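Enoyl-[acyl-carrier-protein] reductase [FMN] (Thermotoga maritima, PDB 5GVJ) probably catalyses the NADH-dependent, FMN-requiring reduction of enoyl-acyl carrier protein in bacterial fatty acid synthesis. Local coordinates at residues D81-K84 and V85-E89; P117-S121 and D122-R126; A180-A184 and L185-A189; K288-K291 and Q292-D296. The protein carries 1 engineered substitution. One frame throughout, in Å; residues are numbered along the deposited sequence.

Contact 1 (D81-K84 and V85-E89); sequences DLVK and VCIEE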
ATOM      1  N   ASP A  81      15.592  31.090  -0.838  1.00 26.41           N
ATOM      2  CA  ASP A  81      16.921  31.225  -0.252  1.00 23.78           C
ATOM      3  C   ASP A  81      17.529  29.878   0.114  1.00 25.77           C
ATOM      4  O   ASP A  81      18.752  29.723   0.046  1.00 25.62           O
ATOM      5  CB  ASP A  81      16.860  32.116   0.987  1.00 29.61           C
ATOM      6  CG  ASP A  81      16.538  33.548   0.647  1.00 34.80           C
ATOM      7  OD1 ASP A  81      16.947  33.992  -0.441  1.00 35.35           O
ATOM      8  OD2 ASP A  81      15.881  34.224   1.462  1.00 41.64           O
ATOM      9  N   LEU A  82      16.709  28.904   0.524  1.00 23.20           N
ATOM     10  CA  LEU A  82      17.249  27.592   0.867  1.00 21.31           C
ATOM     11  C   LEU A  82      17.744  26.861  -0.378  1.00 22.62           C
ATOM     12  O   LEU A  82      18.769  26.169  -0.332  1.00 23.85           O
ATOM     13  CB  LEU A  82      16.195  26.764   1.608  1.00 23.40           C
ATOM     14  CG  LEU A  82      15.890  27.186   3.053  1.00 25.10           C
ATOM     15  CD1 LEU A  82      14.726  26.388   3.613  1.00 27.01           C
ATOM     16  CD2 LEU A  82      17.113  27.021   3.952  1.00 24.35           C
ATOM     17  N   VAL A  83      17.037  27.021  -1.502  1.00 25.23           N
ATOM     18  CA  VAL A  83      17.522  26.495  -2.777  1.00 22.42           C
ATOM     19  C   VAL A  83      18.860  27.129  -3.139  1.00 22.34           C
ATOM     20  O   VAL A  83      19.792  26.447  -3.584  1.00 22.88           O
ATOM     21  CB  VAL A  83      16.470  26.728  -3.880  1.00 24.35           C
ATOM     22  CG1 VAL A  83      17.056  26.441  -5.256  1.00 22.66           C
ATOM     23  CG2 VAL A  83      15.215  25.879  -3.633  1.00 19.77           C
ATOM     24  N   LYS A  84      18.970  28.450  -2.971  1.00 23.66           N
ATOM     25  CA  LYS A  84      20.221  29.151  -3.258  1.00 25.51           C
ATOM     26  C   LYS A  84      21.355  28.638  -2.372  1.00 23.91           C
ATOM     27  O   LYS A  84      22.481  28.456  -2.848  1.00 22.13           O
ATOM     28  CB  LYS A  84      19.976  30.663  -3.115  1.00 26.95           C
ATOM     29  CG  LYS A  84      21.019  31.551  -2.427  1.00 35.01           C
ATOM     30  CD  LYS A  84      22.269  31.818  -3.255  1.00 44.05           C
ATOM     31  CE  LYS A  84      23.324  32.515  -2.401  1.00 42.96           C
ATOM     32  NZ  LYS A  84      23.534  31.700  -1.145  1.00 42.79           N
ATOM     33  N   VAL A  85      21.070  28.351  -1.094  1.00 20.73           N
ATOM     34  CA  VAL A  85      22.085  27.733  -0.239  1.00 23.32           C
ATOM     35  C   VAL A  85      22.554  26.412  -0.837  1.00 18.57           C
ATOM     36  O   VAL A  85      23.754  26.111  -0.854  1.00 19.24           O
ATOM     37  CB  VAL A  85      21.554  27.528   1.195  1.00 20.38           C
ATOM     38  CG1 VAL A  85      22.567  26.717   2.021  1.00 20.45           C
ATOM     39  CG2 VAL A  85      21.262  28.861   1.870  1.00 25.38           C
ATOM     40  N   CYS A  86      21.617  25.590  -1.316  1.00 18.55           N
ATOM     41  CA  CYS A  86      21.993  24.280  -1.838  1.00 16.43           C
ATOM     42  C   CYS A  86      22.879  24.410  -3.063  1.00 15.16           C
ATOM     43  O   CYS A  86      23.774  23.588  -3.281  1.00 17.63           O
ATOM     44  CB  CYS A  86      20.737  23.466  -2.170  1.00 18.61           C
ATOM     45  SG  CYS A  86      19.914  22.878  -0.673  1.00 19.83           S
ATOM     46  N   ILE A  87      22.631  25.426  -3.885  1.00 16.33           N
ATOM     47  CA  ILE A  87      23.473  25.663  -5.054  1.00 17.52           C
ATOM     48  C   ILE A  87      24.878  26.092  -4.624  1.00 20.49           C
ATOM     49  O   ILE A  87      25.887  25.546  -5.093  1.00 21.29           O
ATOM     50  CB  ILE A  87      22.802  26.707  -5.963  1.00 20.63           C
ATOM     51  CG1 ILE A  87      21.569  26.081  -6.638  1.00 18.10           C
ATOM     52  CG2 ILE A  87      23.800  27.276  -6.960  1.00 19.38           C
ATOM     53  CD1 ILE A  87      20.644  27.071  -7.337  1.00 22.74           C
ATOM     54  N   GLU A  88      24.961  27.046  -3.688  1.00 21.33           N
ATOM     55  CA  GLU A  88      26.257  27.617  -3.318  1.00 24.90           C
ATOM     56  C   GLU A  88      27.128  26.605  -2.580  1.00 23.01           C
ATOM     57  O   GLU A  88      28.353  26.587  -2.757  1.00 19.72           O
ATOM     58  CB  GLU A  88      26.062  28.884  -2.479  1.00 29.24           C
ATOM     59  CG  GLU A  88      25.332  29.995  -3.223  1.00 35.56           C
ATOM     60  CD  GLU A  88      25.970  30.399  -4.558  1.00 41.30           C
ATOM     61  OE1 GLU A  88      25.233  30.703  -5.536  1.00 39.92           O
ATOM     62  OE2 GLU A  88      27.210  30.404  -4.635  1.00 45.73           O
ATOM     63  N   GLU A  89      26.530  25.765  -1.741  1.00 20.36           N
ATOM     64  CA  GLU A  89      27.292  24.753  -1.020  1.00 20.19           C
ATOM     65  C   GLU A  89      27.419  23.434  -1.789  1.00 20.21           C
ATOM     66  O   GLU A  89      27.837  22.427  -1.203  1.00 20.29           O
ATOM     67  CB  GLU A  89      26.669  24.522   0.360  1.00 21.97           C
ATOM     68  CG  GLU A  89      26.430  25.816   1.142  1.00 21.01           C
ATOM     69  CD  GLU A  89      27.703  26.659   1.332  1.00 28.88           C
ATOM     70  OE1 GLU A  89      28.787  26.084   1.546  1.00 27.03           O
ATOM     71  OE2 GLU A  89      27.614  27.901   1.258  1.00 26.34           O
TER
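Glu88 N donates to Lys84 O over 3.0 Å with an N-H...O angle of 161°, the last of four i to i+4 bonds that cross this turn of α-helix. The other three run from Val85 N to Asp81 O, from Cys86 N to Leu82 O and from Ile87 N to Val83 O. Outside the backbone, Lys84 and Glu88 meet through their aliphatic parts. The lysine chain bends at chi2 (74°) and again at chi4 (53°), which folds its end back over the glutamate. Lys84 NZ comes to rest 3.2 Å from Glu88 CG, while the carboxylate turns elsewhere: Lys84 NZ and Glu88 OE1 are 4.8 Å apart. The charges are opposite but do not pair directly. On another face of the helix, Val83 CG1 touches Ile87 CD1 at 4.2 Å. The CG2 branch of Val85 lies 3.2 Å from Asp81 O. The helix, 79-88, belongs to the beta-alpha-beta unit between strands 68-73 and 93-97 of the barrel. Leu82 and Val85 pack on Leu53 of helix 50-63, Val83 and Ile87 on Leu108 of helix 102-110, and Cys86 packs on Val70 and Ile72 of strand 68-73.

Contact 2 (P117-S121 and D122-R126); sequences PVVAS and DSLAR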
ATOM      1  N   PRO A 117      11.825  15.474  -6.755  1.00 19.32           N
ATOM      2  CA  PRO A 117      10.592  15.900  -6.082  1.00 19.13           C
ATOM      3  C   PRO A 117       9.860  14.712  -5.474  1.00 20.42           C
ATOM      4  O   PRO A 117       9.907  13.600  -5.999  1.00 20.83           O
ATOM      5  CB  PRO A 117       9.757  16.524  -7.216  1.00 20.05           C
ATOM      6  CG  PRO A 117      10.713  16.758  -8.349  1.00 17.84           C
ATOM      7  CD  PRO A 117      11.754  15.671  -8.209  1.00 15.25           C
ATOM      8  N   VAL A 118       9.179  14.959  -4.360  1.00 21.74           N
ATOM      9  CA  VAL A 118       8.260  13.981  -3.774  1.00 21.70           C
ATOM     10  C   VAL A 118       6.876  14.244  -4.353  1.00 20.20           C
ATOM     11  O   VAL A 118       6.424  15.392  -4.397  1.00 23.66           O
ATOM     12  CB  VAL A 118       8.255  14.073  -2.236  1.00 19.97           C
ATOM     13  CG1 VAL A 118       7.331  13.027  -1.624  1.00 20.00           C
ATOM     14  CG2 VAL A 118       9.674  13.909  -1.669  1.00 19.95           C
ATOM     15  N   VAL A 119       6.216  13.195  -4.842  1.00 22.44           N
ATOM     16  CA  VAL A 119       4.917  13.341  -5.487  1.00 22.11           C
ATOM     17  C   VAL A 119       3.940  12.355  -4.863  1.00 22.51           C
ATOM     18  O   VAL A 119       4.328  11.291  -4.375  1.00 18.00           O
ATOM     19  CB  VAL A 119       4.987  13.131  -7.016  1.00 19.15           C
ATOM     20  CG1 VAL A 119       6.000  14.089  -7.649  1.00 26.40           C
ATOM     21  CG2 VAL A 119       5.340  11.692  -7.343  1.00 18.82           C
ATOM     22  N   ALA A 120       2.666  12.736  -4.848  1.00 22.73           N
ATOM     23  CA  ALA A 120       1.600  11.845  -4.411  1.00 24.87           C
ATOM     24  C   ALA A 120       0.626  11.578  -5.544  1.00 24.78           C
ATOM     25  O   ALA A 120      -0.466  11.033  -5.317  1.00 26.21           O
ATOM     26  CB  ALA A 120       0.883  12.429  -3.188  1.00 23.86           C
ATOM     27  N   SER A 121       0.997  11.935  -6.768  1.00 26.29           N
ATOM     28  CA  SER A 121       0.096  11.743  -7.883  1.00 25.00           C
ATOM     29  C   SER A 121       0.883  11.343  -9.115  1.00 23.20           C
ATOM     30  O   SER A 121       2.079  11.608  -9.246  1.00 25.02           O
ATOM     31  CB  SER A 121      -0.723  13.005  -8.175  1.00 28.22           C
ATOM     32  OG  SER A 121       0.125  14.051  -8.622  1.00 29.25           O
ATOM     33  N   ASP A 122       0.160  10.704 -10.023  1.00 23.49           N
ATOM     34  CA  ASP A 122       0.686  10.341 -11.324  1.00 25.06           C
ATOM     35  C   ASP A 122       0.904  11.575 -12.196  1.00 28.28           C
ATOM     36  O   ASP A 122       1.902  11.671 -12.921  1.00 25.16           O
ATOM     37  CB  ASP A 122      -0.307   9.379 -11.971  1.00 31.65           C
ATOM     38  CG  ASP A 122       0.150   8.897 -13.294  1.00 32.65           C
ATOM     39  OD1 ASP A 122       1.341   8.541 -13.409  1.00 29.99           O
ATOM     40  OD2 ASP A 122      -0.683   8.860 -14.223  1.00 34.82           O
ATOM     41  N   SER A 123      -0.027  12.527 -12.140  1.00 28.19           N
ATOM     42  CA  SER A 123       0.078  13.719 -12.974  1.00 30.56           C
ATOM     43  C   SER A 123       1.275  14.570 -12.563  1.00 25.52           C
ATOM     44  O   SER A 123       2.034  15.041 -13.416  1.00 23.23           O
ATOM     45  CB  SER A 123      -1.214  14.530 -12.892  1.00 31.49           C
ATOM     46  OG  SER A 123      -1.473  14.900 -11.548  1.00 35.62           O
ATOM     47  N   LEU A 124       1.463  14.780 -11.256  1.00 27.54           N
ATOM     48  CA  LEU A 124       2.613  15.571 -10.823  1.00 24.82           C
ATOM     49  C   LEU A 124       3.916  14.906 -11.237  1.00 22.65           C
ATOM     50  O   LEU A 124       4.844  15.583 -11.698  1.00 24.03           O
ATOM     51  CB  LEU A 124       2.582  15.805  -9.309  1.00 24.75           C
ATOM     52  CG  LEU A 124       3.739  16.656  -8.772  1.00 23.44           C
ATOM     53  CD1 LEU A 124       3.794  18.015  -9.468  1.00 28.47           C
ATOM     54  CD2 LEU A 124       3.673  16.847  -7.255  1.00 25.10           C
ATOM     55  N   ALA A 125       4.000  13.580 -11.098  1.00 21.91           N
ATOM     56  CA  ALA A 125       5.205  12.874 -11.526  1.00 20.02           C
ATOM     57  C   ALA A 125       5.526  13.170 -12.983  1.00 21.85           C
ATOM     58  O   ALA A 125       6.667  13.505 -13.324  1.00 20.45           O
ATOM     59  CB  ALA A 125       5.050  11.368 -11.306  1.00 21.33           C
ATOM     60  N   ARG A 126       4.538  13.048 -13.870  1.00 21.87           N
ATOM     61  CA  ARG A 126       4.817  13.325 -15.275  1.00 22.28           C
ATOM     62  C   ARG A 126       5.214  14.782 -15.490  1.00 22.23           C
ATOM     63  O   ARG A 126       6.082  15.077 -16.315  1.00 21.67           O
ATOM     64  CB  ARG A 126       3.621  12.970 -16.153  1.00 27.02           C
ATOM     65  CG  ARG A 126       3.200  11.535 -16.088  1.00 24.00           C
ATOM     66  CD  ARG A 126       2.237  11.283 -17.221  1.00 34.98           C
ATOM     67  NE  ARG A 126       0.925  11.795 -16.859  1.00 39.17           N
ATOM     68  CZ  ARG A 126      -0.029  11.071 -16.289  1.00 43.49           C
ATOM     69  NH1 ARG A 126       0.170   9.779 -16.059  1.00 42.28           N
ATOM     70  NH2 ARG A 126      -1.193  11.637 -15.982  1.00 46.87           N
TER
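Val119 and Leu124 meet where strand 114-119 turns into helix 122-130, the beta-to-alpha step of a beta-alpha-beta unit in the TIM-barrel fold. The chain reverses at Ala120 and Ser121. The axes of 117-119 and 122-126 run nearly antiparallel, at 158°, and approach to 8.4 Å. Ser121 is the N-cap of the helix. Its carbonyl O takes a weak bond from Ala125 N at 3.3 Å, and its side chain accepts a stronger one. Ser121 OG sits between its own backbone N and carbonyl carbon (chi1 66°), a rotation that turns it to the start of the helix. There it receives Leu124 N at 3.0 Å, so a backbone N-H of the first turn gains an acceptor. Asp122 OD1 is held separately, by the hydroxyl of Ser162. Arg218 of the second subunit packs on Ser121 and Ser123, which places the cap at the dimer interface. Val118 faces the other way, toward Glu139 on the next strand, a residue of the FMN site; no FMN is bound to this chain. Beyond the cap, the packing is apolar. With chi1 at -179°, Leu124 swings CG away from its own N, and CG and CD2 lie across the CG1 branch of Val119. The second branch of the valine reaches the next residue of the helix: Val119 CG2 is 4.0 Å from Ala125 CB.

Contact 3 (A180-A184 and L185-A189); sequences AAAFA and LGAEA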
ATOM      1  N   ALA A 180      11.832  -5.297  -1.581  1.00 15.13           N
ATOM      2  CA  ALA A 180      11.564  -6.164  -2.725  1.00 15.67           C
ATOM      3  C   ALA A 180      10.188  -5.880  -3.311  1.00 16.06           C
ATOM      4  O   ALA A 180      10.035  -5.792  -4.534  1.00 14.56           O
ATOM      5  CB  ALA A 180      11.693  -7.634  -2.321  1.00 13.64           C
ATOM      6  N   ALA A 181       9.184  -5.709  -2.449  1.00 17.19           N
ATOM      7  CA  ALA A 181       7.846  -5.356  -2.911  1.00 12.99           C
ATOM      8  C   ALA A 181       7.847  -4.053  -3.698  1.00 13.80           C
ATOM      9  O   ALA A 181       7.211  -3.961  -4.750  1.00 13.50           O
ATOM     10  CB  ALA A 181       6.904  -5.245  -1.719  1.00 13.77           C
ATOM     11  N   ALA A 182       8.549  -3.025  -3.196  1.00 11.82           N
ATOM     12  CA  ALA A 182       8.620  -1.757  -3.917  1.00 13.23           C
ATOM     13  C   ALA A 182       9.269  -1.938  -5.280  1.00 12.76           C
ATOM     14  O   ALA A 182       8.798  -1.387  -6.283  1.00 12.71           O
ATOM     15  CB  ALA A 182       9.390  -0.720  -3.095  1.00 11.84           C
ATOM     16  N   PHE A 183      10.353  -2.708  -5.334  1.00 11.97           N
ATOM     17  CA  PHE A 183      11.026  -2.950  -6.605  1.00 13.12           C
ATOM     18  C   PHE A 183      10.120  -3.704  -7.572  1.00 14.02           C
ATOM     19  O   PHE A 183      10.121  -3.440  -8.784  1.00 15.05           O
ATOM     20  CB  PHE A 183      12.327  -3.719  -6.345  1.00 14.90           C
ATOM     21  CG  PHE A 183      13.477  -2.841  -5.906  1.00 17.08           C
ATOM     22  CD1 PHE A 183      13.263  -1.751  -5.076  1.00 13.82           C
ATOM     23  CD2 PHE A 183      14.766  -3.112  -6.328  1.00 21.19           C
ATOM     24  CE1 PHE A 183      14.319  -0.937  -4.679  1.00 17.02           C
ATOM     25  CE2 PHE A 183      15.829  -2.309  -5.927  1.00 18.88           C
ATOM     26  CZ  PHE A 183      15.598  -1.225  -5.103  1.00 18.49           C
ATOM     27  N   ALA A 184       9.316  -4.635  -7.049  1.00 13.88           N
ATOM     28  CA  ALA A 184       8.356  -5.341  -7.891  1.00 12.56           C
ATOM     29  C   ALA A 184       7.345  -4.383  -8.507  1.00 14.89           C
ATOM     30  O   ALA A 184       6.949  -4.551  -9.666  1.00 14.13           O
ATOM     31  CB  ALA A 184       7.634  -6.419  -7.080  1.00 13.47           C
ATOM     32  N   LEU A 185       6.890  -3.384  -7.743  1.00 12.39           N
ATOM     33  CA  LEU A 185       5.951  -2.413  -8.288  1.00 13.37           C
ATOM     34  C   LEU A 185       6.600  -1.475  -9.302  1.00 14.84           C
ATOM     35  O   LEU A 185       5.879  -0.738  -9.985  1.00 18.17           O
ATOM     36  CB  LEU A 185       5.324  -1.595  -7.159  1.00 14.77           C
ATOM     37  CG  LEU A 185       4.505  -2.366  -6.122  1.00 11.96           C
ATOM     38  CD1 LEU A 185       4.133  -1.492  -4.929  1.00 12.50           C
ATOM     39  CD2 LEU A 185       3.259  -2.952  -6.780  1.00 11.08           C
ATOM     40  N   GLY A 186       7.927  -1.479  -9.412  1.00 13.68           N
ATOM     41  CA  GLY A 186       8.639  -0.643 -10.367  1.00 15.49           C
ATOM     42  C   GLY A 186       9.637   0.337  -9.766  1.00 16.29           C
ATOM     43  O   GLY A 186      10.319   1.040 -10.529  1.00 15.03           O
ATOM     44  N   ALA A 187       9.741   0.451  -8.441  1.00 13.13           N
ATOM     45  CA  ALA A 187      10.721   1.356  -7.857  1.00 15.00           C
ATOM     46  C   ALA A 187      12.132   0.810  -8.030  1.00 15.91           C
ATOM     47  O   ALA A 187      12.343  -0.393  -8.172  1.00 14.32           O
ATOM     48  CB  ALA A 187      10.434   1.579  -6.371  1.00 13.58           C
ATOM     49  N   GLU A 188      13.115   1.720  -7.999  1.00 18.81           N
ATOM     50  CA  GLU A 188      14.522   1.341  -8.012  1.00 15.03           C
ATOM     51  C   GLU A 188      15.272   1.846  -6.782  1.00 14.27           C
ATOM     52  O   GLU A 188      16.501   1.739  -6.730  1.00 16.56           O
ATOM     53  CB  GLU A 188      15.171   1.827  -9.311  1.00 15.23           C
ATOM     54  CG  GLU A 188      14.426   1.214 -10.492  1.00 18.68           C
ATOM     55  CD  GLU A 188      14.905   1.698 -11.838  1.00 23.50           C
ATOM     56  OE1 GLU A 188      15.959   1.218 -12.283  1.00 24.82           O
ATOM     57  OE2 GLU A 188      14.217   2.537 -12.449  1.00 20.89           O
ATOM     58  N   ALA A 189      14.559   2.391  -5.799  1.00 13.07           N
ATOM     59  CA  ALA A 189      15.116   2.647  -4.475  1.00 13.07           C
ATOM     60  C   ALA A 189      13.944   2.808  -3.517  1.00 16.00           C
ATOM     61  O   ALA A 189      12.779   2.822  -3.929  1.00 13.35           O
ATOM     62  CB  ALA A 189      16.037   3.880  -4.463  1.00 11.89           C
TER
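Phe183 lays one face of its ring over the backbone that leaves the helix. Ala187 O stands 3.4 Å above the ring plane, offset toward the rim. Glu188 CA lies over the same face, 4.2 Å from the ring centroid in a CH-pi contact. With chi1 at -81°, CG lies opposite the carbonyl carbon, and the ring reaches along the outgoing chain as far as Ala189. Phe183 CA also makes a CA-H...O contact with Ala187 O at 3.3 Å. A Schellman motif ends the helix. Gly186 has a positive phi of 121°, and its N donates to Phe183 O. Ala187 N closes the turn on Ala182 O at 3.0 Å, and the methyls Ala182 CB and Ala187 CB touch at 4.1 Å. An alanine in place of Phe183 would remove the ring and is likely to leave Ala187 O and Glu188 CA without their cover, opening a gap in this buried turn. Ala182 and Ala187 pack on Ala169 of strand 167-170, and Glu188 pairs with Arg6. The Phe183 ring meets Phe301 of helix 290-309 and Tyr311 of the second subunit, both edge-to-face, so the end of helix 176-185 lies between the barrel sheet and the dimer partner.

Contact 4 (K288-K291 and Q292-D296); sequences KPVK and QIIED
Lys288 and Asp296 form a salt bridge along the first turns of helix 290-309, the C-terminal helix of this TIM-barrel protein. Lys288 NZ lies 2.9 Å from Asp296 OD2. It meets the anti side of that oxygen, 19° out of the carboxylate plane. The lysine chain is extended beyond CG, which lets a residue ahead of the helix span two turns. A methionine in place of Lys288 would remove the ammonium group and would probably leave the carboxylate of Asp296 without its cationic mate. Among the other charges, Lys291 NZ binds Ala37 O, and Glu295 OE2 stays 5.0 Å from Lys291 NZ. Backbone bonds form the second group. Pro289, at the N-cap position, accepts through its carbonyl: Ile293 N lies 2.9 Å from Pro289 O, an almost straight bond (N-H...O 169°). Ile294 N donates to Val290 O, and Glu295 N to Lys291 O. Val290 N, in the first turn, gives its hydrogen to Glu201 OE1. The apolar contacts lie on the inner side. Ile293 and Ile294 pack on Phe196 of helix 193-197. The side chains of Val290 and Ile294 lie side by side, with Val290 CG1 4.2 Å from Ile294 CD1. The aliphatic base of the lysine covers the other isoleucine, with Lys288 CB 3.6 Å from Ile293 CG1.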
ATOM      1  N   LYS A 288      17.434   0.178  16.209  1.00 16.84           N
ATOM      2  CA  LYS A 288      18.641  -0.455  15.713  1.00 15.99           C
ATOM      3  C   LYS A 288      19.683   0.582  15.301  1.00 17.01           C
ATOM      4  O   LYS A 288      19.341   1.707  14.926  1.00 15.68           O
ATOM      5  CB  LYS A 288      18.365  -1.338  14.490  1.00 19.01           C
ATOM      6  CG  LYS A 288      17.461  -2.540  14.695  1.00 22.39           C
ATOM      7  CD  LYS A 288      17.322  -3.234  13.329  1.00 20.99           C
ATOM      8  CE  LYS A 288      16.273  -4.325  13.317  1.00 28.61           C
ATOM      9  NZ  LYS A 288      16.223  -4.961  11.968  1.00 30.00           N
ATOM     10  N   PRO A 289      20.960   0.218  15.328  1.00 16.58           N
ATOM     11  CA  PRO A 289      21.967   1.040  14.655  1.00 16.74           C
ATOM     12  C   PRO A 289      21.656   1.159  13.175  1.00 17.81           C
ATOM     13  O   PRO A 289      21.148   0.228  12.549  1.00 16.95           O
ATOM     14  CB  PRO A 289      23.269   0.262  14.880  1.00 22.17           C
ATOM     15  CG  PRO A 289      23.009  -0.574  16.089  1.00 17.85           C
ATOM     16  CD  PRO A 289      21.558  -0.967  15.966  1.00 17.48           C
ATOM     17  N   VAL A 290      21.982   2.330  12.623  1.00 16.10           N
ATOM     18  CA  VAL A 290      21.831   2.576  11.191  1.00 17.56           C
ATOM     19  C   VAL A 290      22.536   1.497  10.380  1.00 17.53           C
ATOM     20  O   VAL A 290      21.985   0.979   9.402  1.00 19.95           O
ATOM     21  CB  VAL A 290      22.344   3.989  10.850  1.00 15.85           C
ATOM     22  CG1 VAL A 290      22.673   4.121   9.354  1.00 17.95           C
ATOM     23  CG2 VAL A 290      21.299   5.021  11.262  1.00 12.50           C
ATOM     24  N   LYS A 291      23.747   1.115  10.790  1.00 20.29           N
ATOM     25  CA  LYS A 291      24.489   0.095  10.051  1.00 20.91           C
ATOM     26  C   LYS A 291      23.731  -1.228  10.014  1.00 20.93           C
ATOM     27  O   LYS A 291      23.656  -1.882   8.963  1.00 18.90           O
ATOM     28  CB  LYS A 291      25.872  -0.108  10.676  1.00 25.48           C
ATOM     29  CG  LYS A 291      26.961  -0.433   9.659  1.00 35.41           C
ATOM     30  CD  LYS A 291      27.547   0.853   9.057  1.00 36.06           C
ATOM     31  CE  LYS A 291      28.114   0.618   7.654  1.00 28.32           C
ATOM     32  NZ  LYS A 291      27.037   0.201   6.656  1.00 33.60           N
ATOM     33  N   GLN A 292      23.171  -1.642  11.152  1.00 19.95           N
ATOM     34  CA  GLN A 292      22.422  -2.892  11.192  1.00 18.15           C
ATOM     35  C   GLN A 292      21.154  -2.803  10.351  1.00 17.49           C
ATOM     36  O   GLN A 292      20.801  -3.761   9.651  1.00 17.23           O
ATOM     37  CB  GLN A 292      22.065  -3.238  12.635  1.00 18.02           C
ATOM     38  CG  GLN A 292      21.536  -4.654  12.804  1.00 27.03           C
ATOM     39  CD  GLN A 292      22.581  -5.695  12.406  1.00 33.73           C
ATOM     40  OE1 GLN A 292      22.312  -6.583  11.596  1.00 40.30           O
ATOM     41  NE2 GLN A 292      23.786  -5.571  12.955  1.00 41.98           N
ATOM     42  N   ILE A 293      20.442  -1.675  10.435  1.00 15.05           N
ATOM     43  CA  ILE A 293      19.241  -1.484   9.614  1.00 16.03           C
ATOM     44  C   ILE A 293      19.545  -1.772   8.149  1.00 18.49           C
ATOM     45  O   ILE A 293      18.829  -2.530   7.482  1.00 16.04           O
ATOM     46  CB  ILE A 293      18.683  -0.061   9.787  1.00 15.39           C
ATOM     47  CG1 ILE A 293      18.146   0.136  11.206  1.00 16.12           C
ATOM     48  CG2 ILE A 293      17.600   0.238   8.714  1.00 17.91           C
ATOM     49  CD1 ILE A 293      17.755   1.602  11.519  1.00 17.41           C
ATOM     50  N   ILE A 294      20.610  -1.170   7.627  1.00 16.11           N
ATOM     51  CA  ILE A 294      20.926  -1.344   6.212  1.00 14.31           C
ATOM     52  C   ILE A 294      21.366  -2.776   5.929  1.00 18.27           C
ATOM     53  O   ILE A 294      21.017  -3.345   4.888  1.00 18.61           O
ATOM     54  CB  ILE A 294      21.984  -0.309   5.776  1.00 21.26           C
ATOM     55  CG1 ILE A 294      21.397   1.105   5.870  1.00 18.81           C
ATOM     56  CG2 ILE A 294      22.493  -0.607   4.347  1.00 18.63           C
ATOM     57  CD1 ILE A 294      22.390   2.222   5.651  1.00 18.06           C
ATOM     58  N   GLU A 295      22.132  -3.391   6.846  1.00 17.18           N
ATOM     59  CA  GLU A 295      22.521  -4.793   6.671  1.00 17.95           C
ATOM     60  C   GLU A 295      21.303  -5.713   6.624  1.00 17.23           C
ATOM     61  O   GLU A 295      21.224  -6.624   5.788  1.00 15.34           O
ATOM     62  CB  GLU A 295      23.447  -5.242   7.803  1.00 19.00           C
ATOM     63  CG  GLU A 295      24.849  -4.679   7.729  1.00 26.91           C
ATOM     64  CD  GLU A 295      25.587  -4.810   9.050  1.00 32.23           C
ATOM     65  OE1 GLU A 295      25.227  -5.705   9.859  1.00 29.01           O
ATOM     66  OE2 GLU A 295      26.519  -4.003   9.283  1.00 37.82           O
ATOM     67  N   ASP A 296      20.366  -5.525   7.553  1.00 16.12           N
ATOM     68  CA  ASP A 296      19.197  -6.405   7.604  1.00 16.92           C
ATOM     69  C   ASP A 296      18.301  -6.214   6.381  1.00 15.59           C
ATOM     70  O   ASP A 296      17.709  -7.184   5.884  1.00 13.77           O
ATOM     71  CB  ASP A 296      18.400  -6.148   8.881  1.00 16.86           C
ATOM     72  CG  ASP A 296      19.184  -6.466  10.144  1.00 22.76           C
ATOM     73  OD1 ASP A 296      20.166  -7.247  10.091  1.00 19.51           O
ATOM     74  OD2 ASP A 296      18.794  -5.928  11.198  1.00 23.99           O
TER

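How the contacts relate
The four contacts follow one another along the chain without overlap, and none touches another. Contact 1 lies within helix 79-88, contact 2 leads from strand 114-119 into helix 122-130, and contact 3 leaves helix 176-185 toward strand 189-191. Contact 4 opens the C-terminal helix 290-309. The centres of contacts 2 and 3 are the nearest to each other, about 17 Å apart. Contacts 1 and 4 have centres about 31 Å apart. Contacts 2 and 4 lie on opposite sides of the chain's centre. Helix 290-309 links contacts 3 and 4: it starts at contact 4 and reaches contact 3 with Phe301. Contacts 2 and 3 thus combine strand-helix connections of the barrel with the dimer interface, while contacts 1 and 4 touch no other chain.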